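PDB 3IM8: malonyl acyl carrier protein transacylase from Streptococcus pneumoniae, which probably transfers the malonyl group from malonyl-CoA to holo-acyl carrier protein, supplying the malonyl extender unit for fatty acid synthesis. Local coordinates for residues A[26-31]-A[76-81]; A[53-58]-A[62-67]; A[84-89]-A[97-102]; A[136-141]-A[163-168]; A[146-151]-A[178-183]. All coordinates share one frame; numbering follows the deposited sequence.

Contact 1: residues A[26-31]-A[76-81]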
# COMPACT_ATOMS: atom_id res chain seq x y z
N TYR A 26 -18.61 -16.76 -3.03
CA TYR A 26 -18.84 -15.87 -4.15
C TYR A 26 -18.03 -16.27 -5.40
O TYR A 26 -16.82 -16.13 -5.41
CB TYR A 26 -18.52 -14.44 -3.69
CG TYR A 26 -19.46 -13.92 -2.61
CD1 TYR A 26 -20.74 -13.45 -2.93
CD2 TYR A 26 -19.08 -13.88 -1.28
CE1 TYR A 26 -21.61 -13.00 -1.95
CE2 TYR A 26 -19.97 -13.40 -0.29
CZ TYR A 26 -21.21 -12.98 -0.65
OH TYR A 26 -22.07 -12.51 0.33
N PRO A 27 -18.69 -16.77 -6.47
CA PRO A 27 -17.89 -17.09 -7.69
C PRO A 27 -17.02 -15.96 -8.25
O PRO A 27 -15.99 -16.25 -8.87
CB PRO A 27 -18.96 -17.43 -8.74
CG PRO A 27 -20.13 -17.98 -7.89
CD PRO A 27 -20.11 -17.07 -6.64
N ILE A 28 -17.42 -14.70 -8.11
CA ILE A 28 -16.58 -13.61 -8.62
C ILE A 28 -15.23 -13.63 -7.89
O ILE A 28 -14.19 -13.31 -8.49
CB ILE A 28 -17.25 -12.19 -8.57
CG1 ILE A 28 -16.42 -11.14 -9.32
CG2 ILE A 28 -17.44 -11.72 -7.13
CD1 ILE A 28 -16.21 -11.40 -10.81
N VAL A 29 -15.24 -14.03 -6.61
CA VAL A 29 -14.00 -14.17 -5.79
C VAL A 29 -13.11 -15.37 -6.21
O VAL A 29 -11.90 -15.18 -6.47
CB VAL A 29 -14.25 -13.96 -4.23
CG1 VAL A 29 -12.95 -14.16 -3.39
CG2 VAL A 29 -14.77 -12.54 -3.98
N LYS A 30 -13.73 -16.55 -6.32
CA LYS A 30 -13.02 -17.77 -6.74
C LYS A 30 -12.38 -17.52 -8.08
O LYS A 30 -11.21 -17.81 -8.26
CB LYS A 30 -13.98 -19.02 -6.73
CG LYS A 30 -13.54 -20.26 -7.57
CD LYS A 30 -14.06 -21.58 -6.99
CE LYS A 30 -13.63 -22.79 -7.91
NZ LYS A 30 -12.18 -23.05 -8.01
N GLU A 31 -13.15 -17.01 -9.04
CA GLU A 31 -12.63 -16.68 -10.35
C GLU A 31 -11.43 -15.75 -10.24
O GLU A 31 -10.41 -16.02 -10.82
CB GLU A 31 -13.71 -16.01 -11.23
CG GLU A 31 -13.17 -15.42 -12.57
CD GLU A 31 -12.97 -16.47 -13.72
OE1 GLU A 31 -12.44 -16.07 -14.77
OE2 GLU A 31 -13.33 -17.67 -13.57
N LEU A 76 -17.57 -6.13 -3.88
CA LEU A 76 -18.24 -4.88 -3.60
C LEU A 76 -18.98 -4.37 -4.87
O LEU A 76 -20.15 -3.96 -4.78
CB LEU A 76 -17.27 -3.82 -3.02
CG LEU A 76 -16.75 -4.03 -1.59
CD1 LEU A 76 -16.30 -2.77 -1.00
CD2 LEU A 76 -17.87 -4.59 -0.70
N GLN A 77 -18.33 -4.46 -6.04
CA GLN A 77 -18.96 -4.09 -7.31
C GLN A 77 -20.25 -4.85 -7.61
O GLN A 77 -21.26 -4.24 -8.00
CB GLN A 77 -18.00 -4.23 -8.50
CG GLN A 77 -16.93 -3.16 -8.59
CD GLN A 77 -16.19 -3.23 -9.88
OE1 GLN A 77 -15.56 -4.25 -10.22
NE2 GLN A 77 -16.23 -2.13 -10.61
N GLU A 78 -20.23 -6.16 -7.40
CA GLU A 78 -21.41 -7.02 -7.50
C GLU A 78 -22.54 -6.66 -6.52
O GLU A 78 -23.69 -6.84 -6.85
CB GLU A 78 -21.01 -8.49 -7.27
CG GLU A 78 -22.20 -9.50 -7.11
CD GLU A 78 -21.73 -10.95 -6.85
OE1 GLU A 78 -22.20 -11.53 -5.86
OE2 GLU A 78 -20.90 -11.50 -7.64
N LYS A 79 -22.21 -6.22 -5.30
CA LYS A 79 -23.23 -5.75 -4.31
C LYS A 79 -23.69 -4.28 -4.55
O LYS A 79 -24.48 -3.72 -3.78
CB LYS A 79 -22.73 -5.95 -2.86
CG LYS A 79 -22.33 -7.42 -2.52
CD LYS A 79 -23.49 -8.33 -2.02
CE LYS A 79 -23.16 -9.82 -2.17
NZ LYS A 79 -24.15 -10.81 -1.61
N GLY A 80 -23.21 -3.68 -5.64
CA GLY A 80 -23.63 -2.34 -6.06
C GLY A 80 -22.84 -1.14 -5.57
O GLY A 80 -23.36 -0.01 -5.66
N TYR A 81 -21.62 -1.35 -5.03
CA TYR A 81 -20.71 -0.22 -4.69
C TYR A 81 -19.68 -0.01 -5.77
O TYR A 81 -18.88 -0.90 -6.05
CB TYR A 81 -19.95 -0.43 -3.37
CG TYR A 81 -20.81 -0.58 -2.18
CD1 TYR A 81 -21.53 -1.74 -1.98
CD2 TYR A 81 -20.92 0.43 -1.25
CE1 TYR A 81 -22.36 -1.89 -0.90
CE2 TYR A 81 -21.73 0.29 -0.15
CZ TYR A 81 -22.44 -0.89 0.02
OH TYR A 81 -23.26 -1.08 1.10
O HOH W 1 -19.90 -13.87 -7.40

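Contact 2: residues A[53-58]-A[62-67]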
# COMPACT_ATOMS: atom_id res chain seq x y z
N ASP A 53 4.84 -18.99 6.07
CA ASP A 53 6.11 -18.31 5.84
C ASP A 53 6.22 -17.70 4.44
O ASP A 53 6.74 -16.61 4.26
CB ASP A 53 7.27 -19.27 6.08
CG ASP A 53 7.47 -19.56 7.56
OD1 ASP A 53 7.06 -18.73 8.41
OD2 ASP A 53 8.09 -20.60 7.85
N LYS A 54 5.73 -18.42 3.45
CA LYS A 54 5.73 -17.87 2.10
C LYS A 54 4.80 -16.65 2.02
O LYS A 54 5.10 -15.68 1.35
CB LYS A 54 5.26 -18.93 1.08
CG LYS A 54 6.22 -20.06 0.84
CD LYS A 54 5.91 -20.55 -0.52
CE LYS A 54 6.19 -22.02 -0.66
NZ LYS A 54 5.43 -22.45 -1.86
N LEU A 55 3.66 -16.73 2.69
CA LEU A 55 2.68 -15.64 2.67
C LEU A 55 3.34 -14.34 3.14
O LEU A 55 3.01 -13.25 2.62
CB LEU A 55 1.40 -15.98 3.50
CG LEU A 55 0.26 -14.93 3.63
CD1 LEU A 55 -0.36 -14.47 2.25
CD2 LEU A 55 -0.85 -15.32 4.57
N ASN A 56 4.25 -14.46 4.13
CA ASN A 56 4.98 -13.34 4.72
C ASN A 56 6.29 -12.99 3.97
O ASN A 56 7.00 -12.08 4.39
CB ASN A 56 5.27 -13.62 6.22
CG ASN A 56 4.01 -13.55 7.08
OD1 ASN A 56 3.09 -12.80 6.76
ND2 ASN A 56 3.96 -14.32 8.16
N GLN A 57 6.61 -13.74 2.91
CA GLN A 57 7.74 -13.42 1.98
C GLN A 57 7.32 -12.51 0.81
O GLN A 57 6.59 -12.92 -0.07
CB GLN A 57 8.40 -14.69 1.42
CG GLN A 57 9.09 -15.54 2.50
CD GLN A 57 9.56 -16.90 1.93
OE1 GLN A 57 9.96 -16.98 0.75
NE2 GLN A 57 9.50 -18.00 2.79
N THR A 58 7.90 -11.31 0.80
CA THR A 58 7.56 -10.21 -0.10
C THR A 58 7.14 -10.62 -1.52
O THR A 58 6.11 -10.13 -2.04
CB THR A 58 8.66 -9.09 -0.07
OG1 THR A 58 8.98 -8.78 1.30
CG2 THR A 58 8.18 -7.81 -0.77
N GLN A 62 3.00 -9.81 -2.10
CA GLN A 62 2.48 -8.75 -2.98
C GLN A 62 1.36 -9.26 -3.89
O GLN A 62 0.28 -8.70 -3.88
CB GLN A 62 3.59 -8.01 -3.72
CG GLN A 62 4.51 -7.23 -2.72
CD GLN A 62 5.37 -6.15 -3.39
OE1 GLN A 62 5.15 -5.79 -4.55
NE2 GLN A 62 6.36 -5.67 -2.66
N PRO A 63 1.58 -10.36 -4.63
CA PRO A 63 0.45 -10.88 -5.46
C PRO A 63 -0.67 -11.50 -4.61
O PRO A 63 -1.83 -11.46 -4.99
CB PRO A 63 1.12 -11.90 -6.37
CG PRO A 63 2.41 -12.32 -5.61
CD PRO A 63 2.86 -11.01 -4.99
N ALA A 64 -0.34 -11.99 -3.42
CA ALA A 64 -1.39 -12.55 -2.55
C ALA A 64 -2.37 -11.49 -2.16
O ALA A 64 -3.57 -11.68 -2.30
CB ALA A 64 -0.80 -13.19 -1.25
N ILE A 65 -1.85 -10.36 -1.64
CA ILE A 65 -2.71 -9.25 -1.21
C ILE A 65 -3.41 -8.66 -2.46
O ILE A 65 -4.59 -8.42 -2.45
CB ILE A 65 -1.91 -8.13 -0.48
CG1 ILE A 65 -1.51 -8.60 0.90
CG2 ILE A 65 -2.78 -6.81 -0.33
CD1 ILE A 65 -0.39 -7.82 1.49
N LEU A 66 -2.65 -8.40 -3.53
CA LEU A 66 -3.32 -7.78 -4.69
C LEU A 66 -4.52 -8.59 -5.20
O LEU A 66 -5.57 -8.04 -5.49
CB LEU A 66 -2.33 -7.48 -5.83
CG LEU A 66 -3.00 -6.96 -7.12
CD1 LEU A 66 -2.37 -5.63 -7.60
CD2 LEU A 66 -3.08 -8.03 -8.26
N ALA A 67 -4.36 -9.90 -5.32
CA ALA A 67 -5.40 -10.78 -5.81
C ALA A 67 -6.57 -10.77 -4.83
O ALA A 67 -7.72 -10.70 -5.25
CB ALA A 67 -4.87 -12.19 -5.96

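Contact 3: residues A[84-89]-A[97-102]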
# COMPACT_ATOMS: atom_id res chain seq x y z
N ASP A 84 -15.77 6.36 -6.60
CA ASP A 84 -15.61 7.59 -7.39
C ASP A 84 -14.15 7.98 -7.55
O ASP A 84 -13.75 8.67 -8.51
CB ASP A 84 -16.44 8.73 -6.76
CG ASP A 84 -17.94 8.39 -6.72
OD1 ASP A 84 -18.51 8.26 -7.80
OD2 ASP A 84 -18.51 8.17 -5.63
N MET A 85 -13.34 7.54 -6.59
CA MET A 85 -11.87 7.76 -6.60
C MET A 85 -11.23 6.59 -5.88
O MET A 85 -11.86 5.98 -5.01
CB MET A 85 -11.47 9.06 -5.86
CG MET A 85 -12.09 10.32 -6.40
SD MET A 85 -11.38 11.84 -5.73
CE MET A 85 -9.70 11.69 -6.21
N VAL A 86 -9.97 6.28 -6.21
CA VAL A 86 -9.22 5.23 -5.52
C VAL A 86 -7.83 5.68 -5.09
O VAL A 86 -7.32 6.64 -5.61
CB VAL A 86 -9.09 3.93 -6.35
CG1 VAL A 86 -10.47 3.34 -6.69
CG2 VAL A 86 -8.23 4.17 -7.63
N ALA A 87 -7.21 4.91 -4.18
CA ALA A 87 -5.82 5.06 -3.76
C ALA A 87 -5.52 3.74 -3.04
O ALA A 87 -6.45 3.00 -2.66
CB ALA A 87 -5.66 6.25 -2.78
N GLY A 88 -4.25 3.44 -2.85
CA GLY A 88 -3.86 2.22 -2.13
C GLY A 88 -2.47 2.42 -1.57
O GLY A 88 -1.68 3.20 -2.13
N LEU A 89 -2.16 1.74 -0.47
CA LEU A 89 -0.87 1.92 0.21
C LEU A 89 0.19 1.08 -0.46
O LEU A 89 0.19 -0.15 -0.33
CB LEU A 89 -0.97 1.56 1.71
CG LEU A 89 0.30 1.62 2.56
CD1 LEU A 89 0.60 3.06 2.89
CD2 LEU A 89 0.13 0.75 3.87
N LEU A 97 -4.85 0.74 -9.17
CA LEU A 97 -4.66 0.84 -10.64
C LEU A 97 -5.57 -0.11 -11.38
O LEU A 97 -6.14 0.27 -12.41
CB LEU A 97 -3.20 0.62 -11.07
CG LEU A 97 -2.33 1.88 -10.84
CD1 LEU A 97 -0.83 1.51 -10.98
CD2 LEU A 97 -2.72 3.05 -11.78
N VAL A 98 -5.71 -1.32 -10.87
CA VAL A 98 -6.67 -2.31 -11.42
C VAL A 98 -8.11 -1.83 -11.26
O VAL A 98 -8.87 -1.81 -12.24
CB VAL A 98 -6.49 -3.72 -10.82
CG1 VAL A 98 -7.67 -4.68 -11.27
CG2 VAL A 98 -5.16 -4.32 -11.26
N ALA A 99 -8.48 -1.40 -10.06
CA ALA A 99 -9.82 -0.88 -9.84
C ALA A 99 -10.11 0.37 -10.67
O ALA A 99 -11.24 0.58 -11.05
CB ALA A 99 -10.04 -0.62 -8.35
N SER A 100 -9.10 1.18 -10.99
CA SER A 100 -9.34 2.44 -11.66
C SER A 100 -9.38 2.27 -13.15
O SER A 100 -9.52 3.25 -13.88
CB SER A 100 -8.27 3.48 -11.29
OG SER A 100 -7.02 3.00 -11.76
N GLY A 101 -9.25 1.02 -13.61
CA GLY A 101 -9.39 0.66 -15.01
C GLY A 101 -8.08 0.74 -15.78
O GLY A 101 -7.98 0.21 -16.90
N ALA A 102 -7.08 1.42 -15.21
CA ALA A 102 -5.82 1.63 -15.92
C ALA A 102 -4.90 0.40 -16.09
O ALA A 102 -4.18 0.28 -17.09
CB ALA A 102 -5.04 2.80 -15.35

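Contact 4: residues A[136-141]-A[163-168]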
# COMPACT_ATOMS: atom_id res chain seq x y z
N THR A 136 5.12 14.47 16.42
CA THR A 136 6.12 15.53 16.23
C THR A 136 5.89 16.23 14.88
O THR A 136 5.51 15.57 13.91
CB THR A 136 7.55 14.98 16.27
OG1 THR A 136 8.10 14.95 14.95
CG2 THR A 136 7.56 13.57 16.85
N PRO A 137 6.10 17.55 14.81
CA PRO A 137 5.83 18.26 13.56
C PRO A 137 6.64 17.69 12.39
O PRO A 137 7.80 17.30 12.57
CB PRO A 137 6.31 19.69 13.87
CG PRO A 137 6.17 19.79 15.31
CD PRO A 137 6.60 18.47 15.84
N VAL A 138 6.04 17.64 11.20
CA VAL A 138 6.73 17.09 10.02
C VAL A 138 8.10 17.74 9.76
O VAL A 138 9.06 17.06 9.45
CB VAL A 138 5.82 17.11 8.72
CG1 VAL A 138 5.29 18.48 8.43
CG2 VAL A 138 6.54 16.54 7.52
N GLU A 139 8.17 19.06 9.97
CA GLU A 139 9.36 19.87 9.69
C GLU A 139 10.55 19.32 10.48
O GLU A 139 11.67 19.14 9.94
CB GLU A 139 9.10 21.33 10.12
CG GLU A 139 8.00 22.07 9.38
CD GLU A 139 6.60 21.45 9.58
OE1 GLU A 139 5.77 21.55 8.64
OE2 GLU A 139 6.31 20.88 10.68
N VAL A 140 10.28 19.06 11.75
CA VAL A 140 11.27 18.53 12.70
C VAL A 140 11.85 17.22 12.26
O VAL A 140 13.05 17.01 12.40
CB VAL A 140 10.65 18.36 14.12
CG1 VAL A 140 11.67 17.71 15.08
CG2 VAL A 140 10.14 19.72 14.65
N ILE A 141 10.98 16.34 11.72
CA ILE A 141 11.37 14.99 11.35
C ILE A 141 12.23 15.05 10.11
O ILE A 141 13.28 14.39 10.04
CB ILE A 141 10.11 14.07 11.12
CG1 ILE A 141 9.36 13.83 12.44
CG2 ILE A 141 10.51 12.72 10.54
CD1 ILE A 141 7.90 13.32 12.23
N ALA A 163 0.45 13.23 12.66
CA ALA A 163 1.14 12.82 13.91
C ALA A 163 1.71 11.38 13.88
O ALA A 163 1.85 10.71 14.89
CB ALA A 163 0.23 13.06 15.12
N GLN A 164 1.99 10.90 12.67
CA GLN A 164 2.48 9.53 12.50
C GLN A 164 3.29 9.42 11.23
O GLN A 164 2.75 9.22 10.14
CB GLN A 164 1.31 8.55 12.47
CG GLN A 164 1.58 7.25 13.21
CD GLN A 164 2.13 6.16 12.30
OE1 GLN A 164 3.22 6.30 11.75
NE2 GLN A 164 1.37 5.08 12.14
N ILE A 165 4.61 9.55 11.36
CA ILE A 165 5.49 9.51 10.21
C ILE A 165 6.60 8.51 10.44
O ILE A 165 7.33 8.59 11.44
CB ILE A 165 6.08 10.95 9.91
CG1 ILE A 165 4.92 11.84 9.39
CG2 ILE A 165 7.26 10.87 8.90
CD1 ILE A 165 5.13 13.33 9.43
N VAL A 166 6.73 7.56 9.52
CA VAL A 166 7.78 6.59 9.62
C VAL A 166 9.00 7.06 8.82
O VAL A 166 8.89 7.36 7.60
CB VAL A 166 7.37 5.17 9.11
CG1 VAL A 166 8.53 4.15 9.33
CG2 VAL A 166 6.07 4.70 9.80
N ILE A 167 10.15 7.09 9.49
CA ILE A 167 11.44 7.32 8.81
C ILE A 167 12.09 5.98 8.53
O ILE A 167 11.93 5.05 9.30
CB ILE A 167 12.36 8.25 9.68
CG1 ILE A 167 12.70 7.58 11.03
CG2 ILE A 167 11.61 9.54 10.02
CD1 ILE A 167 14.04 8.06 11.60
N ALA A 168 12.84 5.89 7.44
CA ALA A 168 13.52 4.65 7.14
C ALA A 168 14.93 4.89 6.56
O ALA A 168 15.27 6.03 6.17
CB ALA A 168 12.67 3.84 6.16

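Contact 5: residues A[146-151]-A[178-183]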
# COMPACT_ATOMS: atom_id res chain seq x y z
N GLN A 146 17.51 15.07 7.59
CA GLN A 146 18.48 15.80 6.79
C GLN A 146 19.85 15.92 7.45
O GLN A 146 20.84 15.49 6.83
CB GLN A 146 17.91 17.14 6.29
CG GLN A 146 17.27 16.90 4.89
CD GLN A 146 16.16 17.86 4.56
OE1 GLN A 146 16.09 18.96 5.16
NE2 GLN A 146 15.28 17.48 3.60
N LYS A 147 19.93 16.41 8.69
CA LYS A 147 21.20 16.42 9.43
C LYS A 147 21.86 15.03 9.47
O LYS A 147 23.05 14.88 9.25
CB LYS A 147 20.99 16.91 10.85
CG LYS A 147 22.27 17.38 11.54
CD LYS A 147 21.94 18.12 12.84
CE LYS A 147 21.00 19.38 12.64
NZ LYS A 147 20.13 19.76 13.84
N ALA A 148 21.04 14.01 9.73
CA ALA A 148 21.55 12.64 9.86
C ALA A 148 22.04 12.01 8.57
O ALA A 148 22.79 11.05 8.64
CB ALA A 148 20.48 11.74 10.49
N SER A 149 21.62 12.56 7.40
CA SER A 149 21.92 11.99 6.05
C SER A 149 23.38 11.98 5.62
O SER A 149 23.78 11.27 4.67
CB SER A 149 21.10 12.68 4.94
OG SER A 149 19.73 12.40 5.06
N GLU A 150 24.17 12.78 6.31
CA GLU A 150 25.59 12.76 6.13
C GLU A 150 26.16 11.39 6.47
O GLU A 150 27.17 10.92 5.86
CB GLU A 150 26.19 13.77 7.07
CG GLU A 150 27.68 13.73 7.04
CD GLU A 150 28.29 14.81 7.88
OE1 GLU A 150 28.07 14.81 9.13
OE2 GLU A 150 28.99 15.63 7.27
N LEU A 151 25.52 10.76 7.45
CA LEU A 151 25.93 9.46 7.93
C LEU A 151 25.41 8.27 7.09
O LEU A 151 25.69 7.14 7.44
CB LEU A 151 25.52 9.35 9.42
CG LEU A 151 26.39 10.10 10.45
CD1 LEU A 151 26.55 11.58 10.21
CD2 LEU A 151 25.85 9.86 11.84
N VAL A 178 17.05 9.41 15.12
CA VAL A 178 16.22 9.37 16.36
C VAL A 178 16.89 10.10 17.52
O VAL A 178 16.21 10.72 18.33
CB VAL A 178 15.76 7.92 16.83
CG1 VAL A 178 14.76 7.29 15.85
CG2 VAL A 178 16.91 6.98 17.10
N GLU A 179 18.22 10.04 17.57
CA GLU A 179 18.99 10.79 18.58
C GLU A 179 18.67 12.25 18.38
O GLU A 179 18.36 12.98 19.33
CB GLU A 179 20.49 10.52 18.41
CG GLU A 179 21.42 11.37 19.29
CD GLU A 179 22.87 11.27 18.87
OE1 GLU A 179 23.38 10.12 18.83
OE2 GLU A 179 23.50 12.34 18.56
N LEU A 180 18.70 12.70 17.12
CA LEU A 180 18.38 14.09 16.87
C LEU A 180 16.92 14.36 17.23
O LEU A 180 16.61 15.39 17.80
CB LEU A 180 18.71 14.47 15.43
CG LEU A 180 20.19 14.75 15.16
CD1 LEU A 180 20.41 14.70 13.64
CD2 LEU A 180 20.63 16.11 15.77
N LEU A 181 16.02 13.40 16.94
CA LEU A 181 14.59 13.56 17.32
C LEU A 181 14.36 13.64 18.86
O LEU A 181 13.59 14.48 19.33
CB LEU A 181 13.71 12.46 16.67
CG LEU A 181 13.63 12.53 15.11
CD1 LEU A 181 13.45 11.16 14.37
CD2 LEU A 181 12.64 13.54 14.60
N GLN A 182 14.97 12.74 19.63
CA GLN A 182 14.84 12.77 21.11
C GLN A 182 15.30 14.14 21.64
O GLN A 182 14.59 14.80 22.42
CB GLN A 182 15.67 11.66 21.76
CG GLN A 182 15.12 10.24 21.49
CD GLN A 182 16.15 9.09 21.65
OE1 GLN A 182 17.36 9.29 21.58
NE2 GLN A 182 15.66 7.88 21.84
N GLU A 183 16.48 14.57 21.21
CA GLU A 183 17.00 15.88 21.59
C GLU A 183 15.93 16.93 21.31
O GLU A 183 15.51 17.66 22.20
CB GLU A 183 18.27 16.20 20.81
CG GLU A 183 19.45 16.58 21.69
CD GLU A 183 20.69 16.93 20.88
OE1 GLU A 183 20.57 17.74 19.94
OE2 GLU A 183 21.78 16.40 21.19

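Contact 1: residues A[26-31]-A[76-81]
The ring of Tyr-26 presents its CE1 and OH edge to the end of Lys-79, whose CE lies 3.5 Å from CE1 of Tyr-26. The ammonium group arrives close to the ring plane, so this is an approach to the edge and not a cation-pi stack over a face. Lys-79 NZ gives only a weak hydrogen bond to Tyr-26 OH, at 3.3 Å, and the two side chains meet at roughly a right angle. A bend in the lysine at chi2 (-88°) carries its end back toward the tyrosine.

Glu-78 extends across, its OE1 3.8 Å from CD1 of Tyr-26 and its carboxylate plane turned 59° from the ring. Its OE2 rests 3.5 Å from CG2 of Ile-28. A water 2.6 Å from OE2 of Glu-78 and 2.7 Å from N of Ile-28 links the two and thereby satisfies an amide in the first turn of helix 27-40.

The chain leaves helix 58-78 through a Schellman motif at Gly-80. Tyr-26 also packs on Leu-75 of that helix and Leu-300 of helix 297-304, while Leu-76 turns to strands 4-8 and 268-272 of the parallel sheet.

Contact 2: residues A[53-58]-A[62-67]
A backbone hydrogen bond joins Thr-58 to Gln-62: the N of Gln-62 donates to O of Thr-58 over 3.1 Å, with an N-H...O angle of 161°. It is an i to i+4 bond of the first turn of helix 58-78, whose N-cap position is held by Gln-57. The side chain of Gln-62 also packs against this carbonyl, its CG 3.4 Å from O of Thr-58.

Van der Waals contact continues outward, where the two side chains run side by side in the same direction. With CG2 anti to the backbone N of Thr-58, the methyl is placed against the amide of Gln-62, 3.4 Å from NE2.

This short helical connection, in which helix 52-55 gives way to the long helix 58-78, belongs to the larger alpha/beta part of the acyltransferase fold and borders the probable active site; the Gln-62 side chain lies about 6 Å from that of Ser-90, the predicted nucleophile.

Apolar packing is confined to Leu-55 and Ala-64, CD1 of the former standing 3.8 Å from CB of the latter, beside Leu-47 and Ile-48 of helix 44-50.

Polar bonds to other residues hold both ends of the buried Gln-62 amide and fix its rotation: OE1 accepts from Arg-115 NH1, and NE2 donates to Gln-11 OE1.

Contact 3: residues A[84-89]-A[97-102]
Val-86 packs against Ala-99 and Ser-100 where strand 85-88 meets the end of helix 92-99. Strand, tight turn and helix together resemble the nucleophile elbow of serine acyltransferases and hydrolases: Gly-88 begins a GxSxG sequence whose serine, Ser-90, is the predicted nucleophile. The contact therefore closes the far end of this strand-turn-helix unit, with the helix running back beside the strand that leads into it.

From CA, the Val-86 side chain sets out toward the helix, and its CB divides into two methyls that meet different residues. CG1, anti to the carbonyl carbon (chi1 -60°), faces the methyl of Ala-99, with 4.3 Å between CG1 of Val-86 and CB of Ala-99. That is a looser approach than the one made by the other branch. CG2 sits between the backbone N and the carbonyl carbon and meets the methylene of Ser-100, 3.7 Å from its CB. One valine thus straddles two consecutive residues at the helix end.

Phe-8 of the adjacent strand 4-8 touches both Val-86 and Ala-99, extending the apolar layer between sheet and helix, and Phe-222 packs on Ser-100.

The chain turns off the helix at Gly-101, which has positive phi, and Gly-101 N bonds to Val-98 O. The hydroxyl of Ser-100 faces its own helix instead of the valine: OG bonds to O of Ala-96 and also lies 2.9 Å from O of Leu-97, one proton between two possible acceptors.

Contact 4: residues A[136-141]-A[163-168]
Ile-141 sets one branch against Ile-165 and the other against Ile-167, joining helix 138-148 to the face of the mixed sheet through strand 164-169. This is helix-on-sheet packing in the smaller, ferredoxin-like part of the acyltransferase fold, and every cross-contact in it is apolar.

The tight part lies at Ile-141. Its CG2 presses on CG2 of Ile-167 at 3.4 Å, closer than ordinary methyl packing, while its other branch ends in CD1, 3.8 Å from CB of Ile-165. The branches separate because CG2 is anti to the backbone N, whereas CG1 lies anti to the carbonyl carbon (chi1 -68°). Ile-165 and Ile-167 point the same way because they alternate with Val-166 along the strand, whose side chain leaves from the other face. Leu-181 of helix 171-184 and Val-133 of strand 129-134 also pack on Ile-141.

Toward the start of the helix the fit relaxes. Val-138 is partly exposed and touches through its CB and CG2, with Tyr-159 of strand 154-161 beside it. Pro-137, at the N-cap position, turns away toward solvent, and Glu-139 is likewise on the exposed side.

The looser end and the tight end are bridged by one methyl, CD1 of Ile-165, which lies 3.9 Å from CB of Val-138 and also 3.9 Å from CD1 of Ile-141.

Contact 5: residues A[146-151]-A[178-183]
Leu-180 fits against Lys-147 and Ala-148, pairing helix 171-184 with the last part of helix 138-148. The two helices pack beside each other on one face of the mixed sheet, in the ferredoxin-like part of the acyltransferase fold, and the contact is buried at Leu-180 and Ala-148 and reaches solvent at Lys-147.

Along 178-183, Val-178 comes first and packs instead on Val-131 of strand 129-134, on the sheet side. Glu-179 is exposed and forms a salt bridge with Arg-176 one turn back on its own helix.

Leu-180 then carries the whole contact from this segment. Its CG is anti to the carbonyl carbon (chi1 -79°), and both methyls work: CD1 lies 3.6 Å from CB of Lys-147, and CD2 lies 3.8 Å from CD of the same lysine. The lysine crosses the leucine at about a right angle, its aliphatic chain serving as a lid that shields the buried leucine. Bending at chi3 (-58°) leads the lysine past CD2.

Leu-181 turns inward to Ile-141, Ala-144 and Val-133, while Gln-182 is exposed. Glu-183 brings a carboxylate near the lysine without forming a bond: its OE1 remains 6.4 Å from NZ of Lys-147, so any attraction is probably weak.

On the more buried side of the leucine, CD1 of Leu-180 also approaches Ala-148, 4.0 Å from its backbone N and 4.3 Å from its CB.

How the contacts relate
The five contacts fall into two groups, reflecting the two parts of the acyltransferase fold. Contacts 1, 2 and 3 belong to the larger part: contact 2 is nested within the loop closed by contact 1, both use helix 58-78, and contact 3 follows with strand 85-88. Their centres are 17 to 21 Å apart. Contacts 4 and 5 share helix 138-148 and interleave along the chain; their centres are only 12 Å apart, and Ile-141 meets Leu-181 between them. Contacts 1 and 5 mark opposite sides, about 48 Å between centres. Contact 3 leads into predicted nucleophile Ser-90, and Gln-62 of contact 2 lies near Ser-90 and His-199, consistent with an active site between the two parts.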